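Local atomic coordinates of predicted ATPase of the ABC class (Vibrio vulnificus, PDB entry 5D6A), a protein that probably binds and hydrolyses ATP as a member of the ABC-class ATPases, and binds the ATP analogue AMP-PNP. Residues R77-S80 and W86-E89; E136-R141 and R172-R177; S299-R304 and P556-A561; R304-R309 and L497-Q502. One frame throughout, in Å; residues are numbered along the deposited sequence.

Interaction 1 (R77-S80 and W86-E89)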
loop_
_atom_site.group_PDB
_atom_site.type_symbol
_atom_site.label_atom_id
_atom_site.label_comp_id
_atom_site.label_asym_id
_atom_site.label_seq_id
_atom_site.Cartn_x
_atom_site.Cartn_y
_atom_site.Cartn_z
ATOM N N ARG A 77 16.118 5.580 36.035
ATOM C CA ARG A 77 17.284 6.209 36.645
ATOM C C ARG A 77 16.972 7.603 37.164
ATOM O O ARG A 77 16.598 8.480 36.389
ATOM C CB ARG A 77 18.433 6.331 35.654
ATOM C CG ARG A 77 18.986 5.018 35.145
ATOM C CD ARG A 77 20.447 5.216 34.793
ATOM N NE ARG A 77 21.237 5.462 36.003
ATOM C CZ ARG A 77 22.519 5.823 36.023
ATOM N NH1 ARG A 77 23.134 6.012 37.185
ATOM N NH2 ARG A 77 23.191 6.004 34.891
ATOM N N ALA A 78 17.157 7.809 38.468
ATOM C CA ALA A 78 16.909 9.106 39.095
ATOM C C ALA A 78 17.914 10.143 38.602
ATOM O O ALA A 78 19.078 9.819 38.381
ATOM C CB ALA A 78 16.981 8.979 40.608
ATOM N N TRP A 79 17.461 11.387 38.447
ATOM C CA TRP A 79 18.314 12.479 37.945
ATOM C C TRP A 79 19.629 12.693 38.705
ATOM O O TRP A 79 20.587 13.225 38.144
ATOM C CB TRP A 79 17.548 13.807 37.939
ATOM C CG TRP A 79 16.388 13.856 37.006
ATOM C CD1 TRP A 79 15.069 13.766 37.331
ATOM C CD2 TRP A 79 16.443 14.005 35.584
ATOM N NE1 TRP A 79 14.295 13.851 36.198
ATOM C CE2 TRP A 79 15.117 13.998 35.111
ATOM C CE3 TRP A 79 17.488 14.143 34.662
ATOM C CZ2 TRP A 79 14.804 14.125 33.759
ATOM C CZ3 TRP A 79 17.176 14.267 33.316
ATOM C CH2 TRP A 79 15.846 14.260 32.879
ATOM N N SER A 80 19.673 12.299 39.973
ATOM C CA SER A 80 20.874 12.490 40.791
ATOM C C SER A 80 22.085 11.703 40.293
ATOM O O SER A 80 23.219 12.183 40.365
ATOM C CB SER A 80 20.589 12.086 42.238
ATOM O OG SER A 80 19.499 12.820 42.757
ATOM N N TRP A 86 19.979 19.317 34.789
ATOM C CA TRP A 86 19.839 20.610 34.122
ATOM C C TRP A 86 18.845 20.580 32.949
ATOM O O TRP A 86 18.256 21.610 32.614
ATOM C CB TRP A 86 21.208 21.104 33.648
ATOM C CG TRP A 86 21.882 20.170 32.697
ATOM C CD1 TRP A 86 22.636 19.077 33.013
ATOM C CD2 TRP A 86 21.867 20.248 31.271
ATOM N NE1 TRP A 86 23.090 18.467 31.871
ATOM C CE2 TRP A 86 22.631 19.166 30.785
ATOM C CE3 TRP A 86 21.283 21.130 30.352
ATOM C CZ2 TRP A 86 22.828 18.939 29.423
ATOM C CZ3 TRP A 86 21.479 20.905 29.001
ATOM C CH2 TRP A 86 22.244 19.817 28.548
ATOM N N LEU A 87 18.657 19.408 32.338
ATOM C CA LEU A 87 17.715 19.254 31.214
ATOM C C LEU A 87 16.282 19.636 31.585
ATOM O O LEU A 87 15.517 20.079 30.730
ATOM C CB LEU A 87 17.712 17.812 30.684
ATOM C CG LEU A 87 18.955 17.283 29.968
ATOM C CD1 LEU A 87 18.790 15.809 29.648
ATOM C CD2 LEU A 87 19.227 18.067 28.695
ATOM N N LYS A 88 15.926 19.456 32.856
ATOM C CA LYS A 88 14.582 19.776 33.349
ATOM C C LYS A 88 14.268 21.266 33.251
ATOM O O LYS A 88 13.102 21.657 33.241
ATOM C CB LYS A 88 14.425 19.306 34.801
ATOM C CG LYS A 88 14.574 17.800 34.978
ATOM C CD LYS A 88 14.682 17.389 36.437
ATOM C CE LYS A 88 13.408 17.647 37.217
ATOM N NZ LYS A 88 13.542 17.153 38.616
ATOM N N GLU A 89 15.309 22.091 33.170
ATOM C CA GLU A 89 15.135 23.537 33.085
ATOM C C GLU A 89 15.231 24.056 31.646
ATOM O O GLU A 89 15.240 25.266 31.420
ATOM C CB GLU A 89 16.156 24.240 33.982
ATOM C CG GLU A 89 16.116 23.794 35.443
ATOM C CD GLU A 89 14.780 24.061 36.130
ATOM O OE1 GLU A 89 13.968 24.859 35.607
ATOM O OE2 GLU A 89 14.546 23.480 37.211
#

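Interaction 2 (E136-R141 and R172-R177)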
loop_
_atom_site.group_PDB
_atom_site.type_symbol
_atom_site.label_atom_id
_atom_site.label_comp_id
_atom_site.label_asym_id
_atom_site.label_seq_id
_atom_site.Cartn_x
_atom_site.Cartn_y
_atom_site.Cartn_z
ATOM N N GLU A 136 11.061 12.548 38.759
ATOM C CA GLU A 136 11.931 11.623 39.482
ATOM C C GLU A 136 13.186 11.275 38.686
ATOM O O GLU A 136 14.289 11.289 39.229
ATOM C CB GLU A 136 11.191 10.324 39.841
ATOM C CG GLU A 136 9.952 10.485 40.714
ATOM C CD GLU A 136 8.766 11.094 39.987
ATOM O OE1 GLU A 136 8.817 11.230 38.744
ATOM O OE2 GLU A 136 7.769 11.429 40.663
ATOM N N GLY A 137 13.025 10.955 37.404
ATOM C CA GLY A 137 14.176 10.589 36.587
ATOM C C GLY A 137 13.889 10.212 35.147
ATOM O O GLY A 137 12.811 10.476 34.610
ATOM N N ILE A 138 14.884 9.585 34.527
ATOM C CA ILE A 138 14.804 9.159 33.139
ATOM C C ILE A 138 14.334 7.709 33.065
ATOM O O ILE A 138 14.809 6.858 33.821
ATOM C CB ILE A 138 16.184 9.270 32.460
ATOM C CG1 ILE A 138 16.753 10.681 32.646
ATOM C CG2 ILE A 138 16.089 8.909 30.985
ATOM C CD1 ILE A 138 18.135 10.878 32.064
ATOM N N GLU A 139 13.399 7.430 32.158
ATOM C CA GLU A 139 12.895 6.072 31.979
ATOM C C GLU A 139 13.169 5.580 30.563
ATOM O O GLU A 139 12.900 6.282 29.587
ATOM C CB GLU A 139 11.395 5.987 32.283
ATOM C CG GLU A 139 10.817 4.590 32.083
ATOM C CD GLU A 139 9.350 4.477 32.454
ATOM O OE1 GLU A 139 8.802 5.416 33.073
ATOM O OE2 GLU A 139 8.744 3.435 32.131
ATOM N N LEU A 140 13.711 4.367 30.468
ATOM C CA LEU A 140 14.013 3.739 29.192
ATOM C C LEU A 140 13.094 2.553 28.998
ATOM O O LEU A 140 12.843 1.796 29.938
ATOM C CB LEU A 140 15.454 3.239 29.162
ATOM C CG LEU A 140 16.552 4.257 29.444
ATOM C CD1 LEU A 140 17.900 3.555 29.401
ATOM C CD2 LEU A 140 16.503 5.414 28.458
ATOM N N ARG A 141 12.593 2.395 27.780
ATOM C CA ARG A 141 11.728 1.278 27.442
ATOM C C ARG A 141 12.282 0.625 26.189
ATOM O O ARG A 141 12.563 1.304 25.202
ATOM C CB ARG A 141 10.295 1.739 27.230
ATOM C CG ARG A 141 9.679 2.390 28.457
ATOM C CD ARG A 141 8.200 2.643 28.242
ATOM N NE ARG A 141 7.574 3.284 29.389
ATOM C CZ ARG A 141 6.310 3.697 29.415
ATOM N NH1 ARG A 141 5.527 3.547 28.350
ATOM N NH2 ARG A 141 5.830 4.274 30.505
ATOM N N ARG A 172 25.656 4.000 30.408
ATOM C CA ARG A 172 26.333 4.844 29.419
ATOM C C ARG A 172 25.404 5.804 28.677
ATOM O O ARG A 172 25.774 6.946 28.407
ATOM C CB ARG A 172 27.083 3.981 28.407
ATOM C CG ARG A 172 28.236 3.186 28.998
ATOM C CD ARG A 172 28.895 2.331 27.931
ATOM N NE ARG A 172 29.536 3.142 26.897
ATOM C CZ ARG A 172 30.037 2.662 25.762
ATOM N NH1 ARG A 172 29.956 1.364 25.482
ATOM N NH2 ARG A 172 30.606 3.488 24.890
ATOM N N SER A 173 24.200 5.344 28.355
ATOM C CA SER A 173 23.242 6.176 27.629
ATOM C C SER A 173 22.631 7.273 28.500
ATOM O O SER A 173 22.050 8.221 27.977
ATOM C CB SER A 173 22.119 5.316 27.039
ATOM O OG SER A 173 21.333 4.737 28.065
ATOM N N THR A 174 22.758 7.140 29.819
ATOM C CA THR A 174 22.189 8.120 30.752
ATOM C C THR A 174 23.207 8.697 31.744
ATOM O O THR A 174 22.921 8.819 32.933
ATOM C CB THR A 174 21.026 7.499 31.544
ATOM O OG1 THR A 174 21.479 6.301 32.178
ATOM C CG2 THR A 174 19.870 7.165 30.619
ATOM N N ILE A 175 24.391 9.042 31.242
ATOM C CA ILE A 175 25.450 9.663 32.047
ATOM C C ILE A 175 26.119 10.731 31.189
ATOM O O ILE A 175 26.755 10.420 30.180
ATOM C CB ILE A 175 26.494 8.645 32.545
ATOM C CG1 ILE A 175 25.857 7.683 33.552
ATOM C CG2 ILE A 175 27.659 9.361 33.216
ATOM C CD1 ILE A 175 26.789 6.602 34.054
ATOM N N GLU A 176 25.963 11.987 31.600
ATOM C CA GLU A 176 26.506 13.140 30.872
ATOM C C GLU A 176 27.840 12.863 30.161
ATOM O O GLU A 176 27.924 12.948 28.935
ATOM C CB GLU A 176 26.649 14.337 31.825
ATOM C CG GLU A 176 27.125 15.624 31.162
ATOM C CD GLU A 176 27.318 16.771 32.144
ATOM O OE1 GLU A 176 27.284 16.539 33.373
ATOM O OE2 GLU A 176 27.520 17.913 31.682
ATOM N N ARG A 177 28.872 12.531 30.930
ATOM C CA ARG A 177 30.201 12.277 30.361
ATOM C C ARG A 177 30.263 11.082 29.402
ATOM O O ARG A 177 31.029 11.108 28.439
ATOM C CB ARG A 177 31.248 12.137 31.478
ATOM C CG ARG A 177 30.935 11.083 32.530
ATOM C CD ARG A 177 31.928 11.156 33.679
ATOM N NE ARG A 177 31.569 10.263 34.782
ATOM C CZ ARG A 177 31.947 8.991 34.894
ATOM N NH1 ARG A 177 32.709 8.419 33.965
ATOM N NH2 ARG A 177 31.557 8.278 35.945
#

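Interaction 3 (S299-R304 and P556-A561)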
loop_
_atom_site.group_PDB
_atom_site.type_symbol
_atom_site.label_atom_id
_atom_site.label_comp_id
_atom_site.label_asym_id
_atom_site.label_seq_id
_atom_site.Cartn_x
_atom_site.Cartn_y
_atom_site.Cartn_z
ATOM N N SER A 299 -0.948 21.012 11.984
ATOM C CA SER A 299 -2.219 20.375 11.623
ATOM C C SER A 299 -2.405 20.149 10.118
ATOM O O SER A 299 -3.436 19.623 9.696
ATOM C CB SER A 299 -3.378 21.224 12.147
ATOM O OG SER A 299 -3.340 22.526 11.590
ATOM N N ALA A 300 -1.418 20.537 9.312
ATOM C CA ALA A 300 -1.513 20.385 7.854
ATOM C C ALA A 300 -1.801 18.940 7.443
ATOM O O ALA A 300 -1.074 18.021 7.826
ATOM C CB ALA A 300 -0.241 20.880 7.188
HETATM N N MSE A 301 -2.864 18.754 6.659
HETATM C CA MSE A 301 -3.282 17.428 6.201
HETATM C C MSE A 301 -3.266 17.331 4.707
HETATM O O MSE A 301 -3.895 18.135 4.022
HETATM C CB MSE A 301 -4.711 17.169 6.686
HETATM C CG MSE A 301 -5.341 15.890 6.120
HETATM SE SE MSE A 301 -4.369 14.272 6.701
HETATM C CE MSE A 301 -4.801 14.388 8.616
ATOM N N LYS A 302 -2.555 16.339 4.184
ATOM C CA LYS A 302 -2.518 16.127 2.748
ATOM C C LYS A 302 -3.662 15.208 2.389
ATOM O O LYS A 302 -3.790 14.116 2.937
ATOM C CB LYS A 302 -1.187 15.533 2.287
ATOM C CG LYS A 302 -1.098 15.354 0.774
ATOM C CD LYS A 302 0.342 15.166 0.328
ATOM C CE LYS A 302 0.495 15.077 -1.186
ATOM N NZ LYS A 302 -0.134 13.864 -1.779
ATOM N N ILE A 303 -4.504 15.668 1.475
ATOM C CA ILE A 303 -5.642 14.885 1.047
ATOM C C ILE A 303 -5.431 14.432 -0.389
ATOM O O ILE A 303 -4.840 15.144 -1.200
ATOM C CB ILE A 303 -6.967 15.666 1.200
ATOM C CG1 ILE A 303 -6.996 16.906 0.301
ATOM C CG2 ILE A 303 -7.171 16.078 2.653
ATOM C CD1 ILE A 303 -8.280 17.700 0.407
ATOM N N ARG A 304 -5.905 13.228 -0.677
ATOM C CA ARG A 304 -5.792 12.631 -1.995
ATOM C C ARG A 304 -7.024 11.774 -2.215
ATOM O O ARG A 304 -7.911 11.722 -1.360
ATOM C CB ARG A 304 -4.525 11.776 -2.089
ATOM C CG ARG A 304 -4.454 10.641 -1.074
ATOM C CD ARG A 304 -3.165 9.849 -1.214
ATOM N NE ARG A 304 -3.050 9.213 -2.525
ATOM C CZ ARG A 304 -1.970 8.564 -2.956
ATOM N NH1 ARG A 304 -1.966 8.024 -4.167
ATOM N NH2 ARG A 304 -0.888 8.456 -2.186
ATOM N N PRO A 556 -3.957 14.584 16.970
ATOM C CA PRO A 556 -5.393 14.345 17.147
ATOM C C PRO A 556 -6.103 14.156 15.809
ATOM O O PRO A 556 -6.992 13.314 15.686
ATOM C CB PRO A 556 -5.883 15.625 17.824
ATOM C CG PRO A 556 -4.694 16.153 18.543
ATOM C CD PRO A 556 -3.485 15.743 17.748
ATOM N N ILE A 557 -5.694 14.937 14.815
ATOM C CA ILE A 557 -6.285 14.858 13.486
ATOM C C ILE A 557 -6.021 13.491 12.844
ATOM O O ILE A 557 -6.840 13.001 12.073
ATOM C CB ILE A 557 -5.784 16.009 12.572
ATOM C CG1 ILE A 557 -6.608 16.068 11.283
ATOM C CG2 ILE A 557 -4.294 15.874 12.272
ATOM C CD1 ILE A 557 -6.262 17.238 10.385
ATOM N N ASP A 558 -4.890 12.874 13.170
ATOM C CA ASP A 558 -4.567 11.552 12.626
ATOM C C ASP A 558 -5.394 10.445 13.291
ATOM O O ASP A 558 -5.789 9.483 12.631
ATOM C CB ASP A 558 -3.065 11.266 12.737
ATOM C CG ASP A 558 -2.231 12.135 11.800
ATOM O OD1 ASP A 558 -2.749 12.555 10.741
ATOM O OD2 ASP A 558 -1.049 12.387 12.110
ATOM N N VAL A 559 -5.659 10.585 14.588
ATOM C CA VAL A 559 -6.476 9.610 15.314
ATOM C C VAL A 559 -7.873 9.600 14.694
ATOM O O VAL A 559 -8.465 8.538 14.483
ATOM C CB VAL A 559 -6.584 9.954 16.812
ATOM C CG1 VAL A 559 -7.502 8.972 17.525
ATOM C CG2 VAL A 559 -5.211 9.949 17.465
HETATM N N MSE A 560 -8.383 10.796 14.397
HETATM C CA MSE A 560 -9.695 10.955 13.771
HETATM C C MSE A 560 -9.659 10.367 12.392
HETATM O O MSE A 560 -10.550 9.609 12.011
HETATM C CB MSE A 560 -10.078 12.431 13.656
HETATM C CG MSE A 560 -10.513 13.037 14.987
HETATM SE SE MSE A 560 -12.039 12.043 15.742
HETATM C CE MSE A 560 -13.360 12.361 14.315
ATOM N N ALA A 561 -8.626 10.713 11.631
ATOM C CA ALA A 561 -8.473 10.195 10.275
ATOM C C ALA A 561 -8.555 8.667 10.270
ATOM O O ALA A 561 -9.269 8.077 9.456
ATOM C CB ALA A 561 -7.153 10.659 9.677
#

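Interaction 4 (R304-R309 and L497-Q502)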
loop_
_atom_site.group_PDB
_atom_site.type_symbol
_atom_site.label_atom_id
_atom_site.label_comp_id
_atom_site.label_asym_id
_atom_site.label_seq_id
_atom_site.Cartn_x
_atom_site.Cartn_y
_atom_site.Cartn_z
ATOM N N ARG A 304 -5.905 13.228 -0.677
ATOM C CA ARG A 304 -5.792 12.631 -1.995
ATOM C C ARG A 304 -7.024 11.774 -2.215
ATOM O O ARG A 304 -7.911 11.722 -1.360
ATOM C CB ARG A 304 -4.525 11.776 -2.089
ATOM C CG ARG A 304 -4.454 10.641 -1.074
ATOM C CD ARG A 304 -3.165 9.849 -1.214
ATOM N NE ARG A 304 -3.050 9.213 -2.525
ATOM C CZ ARG A 304 -1.970 8.564 -2.956
ATOM N NH1 ARG A 304 -1.966 8.024 -4.167
ATOM N NH2 ARG A 304 -0.888 8.456 -2.186
ATOM N N ALA A 305 -7.080 11.100 -3.356
ATOM C CA ALA A 305 -8.212 10.243 -3.658
ATOM C C ALA A 305 -8.002 8.851 -3.072
ATOM O O ALA A 305 -6.913 8.289 -3.164
ATOM C CB ALA A 305 -8.418 10.157 -5.161
ATOM N N GLU A 306 -9.045 8.324 -2.440
ATOM C CA GLU A 306 -9.043 6.971 -1.890
ATOM C C GLU A 306 -10.104 6.148 -2.583
ATOM O O GLU A 306 -11.182 6.640 -2.903
ATOM C CB GLU A 306 -9.296 6.951 -0.382
ATOM C CG GLU A 306 -8.039 6.973 0.462
ATOM C CD GLU A 306 -8.336 6.877 1.949
ATOM O OE1 GLU A 306 -8.069 5.810 2.549
ATOM O OE2 GLU A 306 -8.868 7.855 2.514
ATOM N N GLU A 307 -9.786 4.886 -2.810
ATOM C CA GLU A 307 -10.697 3.979 -3.455
ATOM C C GLU A 307 -11.100 2.951 -2.412
ATOM O O GLU A 307 -10.246 2.407 -1.708
ATOM C CB GLU A 307 -9.993 3.296 -4.633
ATOM C CG GLU A 307 -10.904 2.550 -5.604
ATOM C CD GLU A 307 -11.742 3.474 -6.477
ATOM O OE1 GLU A 307 -11.638 4.716 -6.336
ATOM O OE2 GLU A 307 -12.501 2.952 -7.321
ATOM N N GLY A 308 -12.400 2.722 -2.277
ATOM C CA GLY A 308 -12.911 1.708 -1.361
ATOM C C GLY A 308 -13.050 2.040 0.113
ATOM O O GLY A 308 -13.522 1.202 0.880
ATOM N N ARG A 309 -12.660 3.242 0.531
ATOM C CA ARG A 309 -12.774 3.603 1.947
ATOM C C ARG A 309 -14.227 3.764 2.382
ATOM O O ARG A 309 -15.120 3.963 1.557
ATOM C CB ARG A 309 -12.030 4.899 2.273
ATOM C CG ARG A 309 -12.561 6.141 1.563
ATOM C CD ARG A 309 -12.204 7.410 2.325
ATOM N NE ARG A 309 -12.937 7.486 3.590
ATOM C CZ ARG A 309 -12.877 8.502 4.453
ATOM N NH1 ARG A 309 -13.595 8.457 5.566
ATOM N NH2 ARG A 309 -12.113 9.560 4.213
ATOM N N LEU A 497 -4.635 2.353 6.620
ATOM C CA LEU A 497 -4.112 3.705 6.782
ATOM C C LEU A 497 -3.093 4.062 5.697
ATOM O O LEU A 497 -2.285 4.969 5.880
ATOM C CB LEU A 497 -3.462 3.844 8.161
ATOM C CG LEU A 497 -4.332 3.528 9.388
ATOM C CD1 LEU A 497 -3.513 3.670 10.667
ATOM C CD2 LEU A 497 -5.560 4.423 9.449
ATOM N N SER A 498 -3.156 3.363 4.564
ATOM C CA SER A 498 -2.234 3.589 3.448
ATOM C C SER A 498 -2.249 5.022 2.934
ATOM O O SER A 498 -1.199 5.596 2.654
ATOM C CB SER A 498 -2.585 2.667 2.283
ATOM O OG SER A 498 -2.505 1.311 2.668
ATOM N N ALA A 499 -3.446 5.585 2.804
ATOM C CA ALA A 499 -3.614 6.946 2.287
ATOM C C ALA A 499 -2.946 8.006 3.156
ATOM O O ALA A 499 -2.533 9.046 2.651
ATOM C CB ALA A 499 -5.088 7.266 2.111
ATOM N N LEU A 500 -2.852 7.744 4.456
ATOM C CA LEU A 500 -2.226 8.678 5.381
ATOM C C LEU A 500 -0.719 8.548 5.221
ATOM O O LEU A 500 -0.044 7.922 6.040
ATOM C CB LEU A 500 -2.645 8.364 6.822
ATOM C CG LEU A 500 -4.151 8.287 7.095
ATOM C CD1 LEU A 500 -4.402 7.966 8.560
ATOM C CD2 LEU A 500 -4.854 9.575 6.703
ATOM N N GLU A 501 -0.198 9.143 4.152
ATOM C CA GLU A 501 1.228 9.057 3.845
ATOM C C GLU A 501 2.102 9.940 4.728
ATOM O O GLU A 501 3.317 9.776 4.756
ATOM C CB GLU A 501 1.489 9.346 2.364
ATOM C CG GLU A 501 1.142 10.751 1.889
ATOM C CD GLU A 501 1.410 10.935 0.404
ATOM O OE1 GLU A 501 1.722 9.932 -0.278
ATOM O OE2 GLU A 501 1.305 12.078 -0.085
ATOM N N GLN A 502 1.488 10.879 5.437
ATOM C CA GLN A 502 2.233 11.746 6.345
ATOM C C GLN A 502 2.730 11.002 7.583
ATOM O O GLN A 502 3.702 11.428 8.199
ATOM C CB GLN A 502 1.393 12.951 6.764
ATOM C CG GLN A 502 1.304 14.041 5.712
ATOM C CD GLN A 502 0.403 15.177 6.145
ATOM O OE1 GLN A 502 -0.771 14.967 6.421
ATOM N NE2 GLN A 502 0.941 16.388 6.184
HETATM O O HOH W 1 -5.738 4.842 4.140
#

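Interaction 1 (R77-S80 and W86-E89)
The carbonyl O of W79 accepts two hydroxyl hydrogen bonds, one from T82 OG1 and a weaker one from S85 OG, while the indole of the same residue turns to meet K88 and L87. No hydrogen bond joins 77-80 to 86-89, so the contact between them rests on this ring. K88 lays its aliphatic chain over one face: CD stands 3.6 Å from the centroid of the W79 five-membered ring and 11° off its normal, a CH-pi geometry. K88 CG, one carbon back, is 3.8 Å from W79 CE2, so the methylenes run across the indole from the CE2 corner toward NE1. The bend at chi3 (66°) carries K88 NZ past the ring, 3.9 Å from W79 CD1. L87 comes from another quarter, with its CD1 at the ring edge, 4.3 Å from W79 CZ3. In the 3-10 segment 86-89 the backbone bond from E89 N to W86 O (3.0 Å) closes the turn that presents L87 and K88 together. The polar ends go to consecutive carbonyls of one neighbouring loop, W79 NE1 to T134 O and K88 NZ to E135 O, and the F133 ring meets the indole with planes about 55° apart. With the lysine nitrogen bonded beyond the ring, its methylenes are held on the indole as a hydrophobic cover joining the end of strand 71-78 to the approach of helix 92-109.

Interaction 2 (E136-R141 and R172-R177)
I138 and L140 reach from strand 137-144 to S173 and T174, and methyl groups do nearly all the touching. I138 CG2 lies 4.2 Å from T174 CG2, the side chains passing antiparallel, methyl beside methyl. L140 reaches the same threonine methyl with CD1, at 4.3 Å from T174 CG2, and that CD1 also packs 3.9 Å from S173 OG. T174 CG2 is thus flanked by two apolar side chains two residues apart on one face of the strand. The threonine torsion explains this: OG1 sits between the backbone N and the carbonyl carbon (chi1 54°), which turns CG2 toward the strand. The hydroxyls look back along the chain, S173 OG bonding F169 O and T174 OG1 bonding I170 O, so both polar groups of this buried contact are satisfied at the C-terminal end of helix 155-172; T174 OG1 is also met by R77 NH2 from strand 71-78. The strand belongs to the antiparallel sheet of the N-terminal domain, paired with 71-78 and 131-133, and I102 and F106 of helix 92-109 also pack on L140. On the other face of the strand E139 and R141 form a salt bridge, R141 NE to E139 OE2 at 3.0 Å with an N-H...O angle of 162°. The oxygen lies close to the guanidinium plane, but the arginine approaches it from above the carboxylate, 62° out of that plane. E139 OE2 has a second cationic partner in R74.

Interaction 3 (S299-R304 and P556-A561)
Apolar packing between M301, deposited as selenomethionine, and I557 carries this contact. The methyl CE of M301 rests against the ethyl branch of I557, 3.6 Å from CG1 and 3.7 Å from CD1, and it is also 4.0 Å from the methyl CG2 of the same isoleucine. Nearer the strand backbone, M301 CB lies 4.0 Å from I557 CD1, so the isoleucine tip fits against both ends of the M301 side chain. M301 leaves its backbone with CG anti to N (chi1 172°) and then bends at chi2 and chi3, a fold that points CE at the helix. I557 likewise holds CG1 anti to its backbone N (chi1 -169°), extending CD1 far enough to lie 3.8 Å from S299 O.

M301 CE is 3.5 Å from D558 OD1, a methyl beside a carboxylate oxygen with no hydrogen bond between them. The charge of D558 is instead engaged by R555, whose NE forms a salt bridge with OD2. R555 also gives its NH1 to A300 O, so one arginine ties the helix start to the strand segment.

Backbone hydrogen bonds order each partner separately. A561 N to I557 O at 2.9 Å is a regular helical link, keeping I557 and A561 on the side toward the strand, while M301 bonds T357 and L359 of the neighbouring strand. W346 and S350 of helix 339-352 also touch M301. The result is a helix from the MRB1590-type C-terminal region packed on strand 301-302, which lies at the edge of the mixed, largely parallel sheet of the P-loop ATPase core.

Interaction 4 (R304-R309 and L497-Q502)
R304 begins the contact by extending toward A499 and E501. Its CD passes 4.0 Å from A499 O, and a bend at chi3 (-62°) then swings the guanidinium to E501, where R304 NH2 and E501 OE1 stand 3.6 Å apart. This is a long, weak ion pair: the two side chains cross at about a right angle, and the guanidinium and carboxylate planes are 65° apart. The other oxygen, E501 OE2, is bound by K302 in a salt bridge, so two cations share the carboxylate and probably favour its charged form. On the partner loop, L500 is the centre of an inverse gamma turn, with a weak bond from E501 N to A499 O (2.8 Å); the turn brings A499 O near R304 CD and E501 OE1 near R304 NH2. A305 packs on D363 of the second subunit, which places the 304-309 loop at the subunit interface. E306 follows, extended beyond CG, with its carboxyl carbon CD 3.3 Å from A499 CB. A water links the E306 carboxylate to the A499 backbone, donating to E306 OE1 at 3.0 Å and accepting from A499 N at 2.8 Å. E306 OE2 makes a salt bridge with R565, giving this carboxylate a cation on one oxygen and the water on the other. The backbone carbonyl of E306 is bonded by S342 OG, which ties the loop to helix 339-352 within the P-loop domain. E307 then packs on S272 of the second subunit.

How the interactions relate
The four contacts form two neighbouring pairs. Interactions 1 and 2, centres 9 Å apart, share the sheet of the N-terminal domain: R77 O and I138 N (2.8 Å) pair strands 71-78 and 137-144, and R77 NH2 reaches T174 OG1 at 3.2 Å. Interactions 3 and 4, centres 11 Å apart, share R304 and both join the P-loop domain to the C-terminal region; Q502 NE2 to A300 O at 3.1 Å links them further. The closest approach between the pairs, from interaction 2 to interaction 3, is about 17 Å between nearest atoms. Interaction 4 lies near the nucleotide without touching it, the E306 side chain about 10 Å from a bound AMP-PNP.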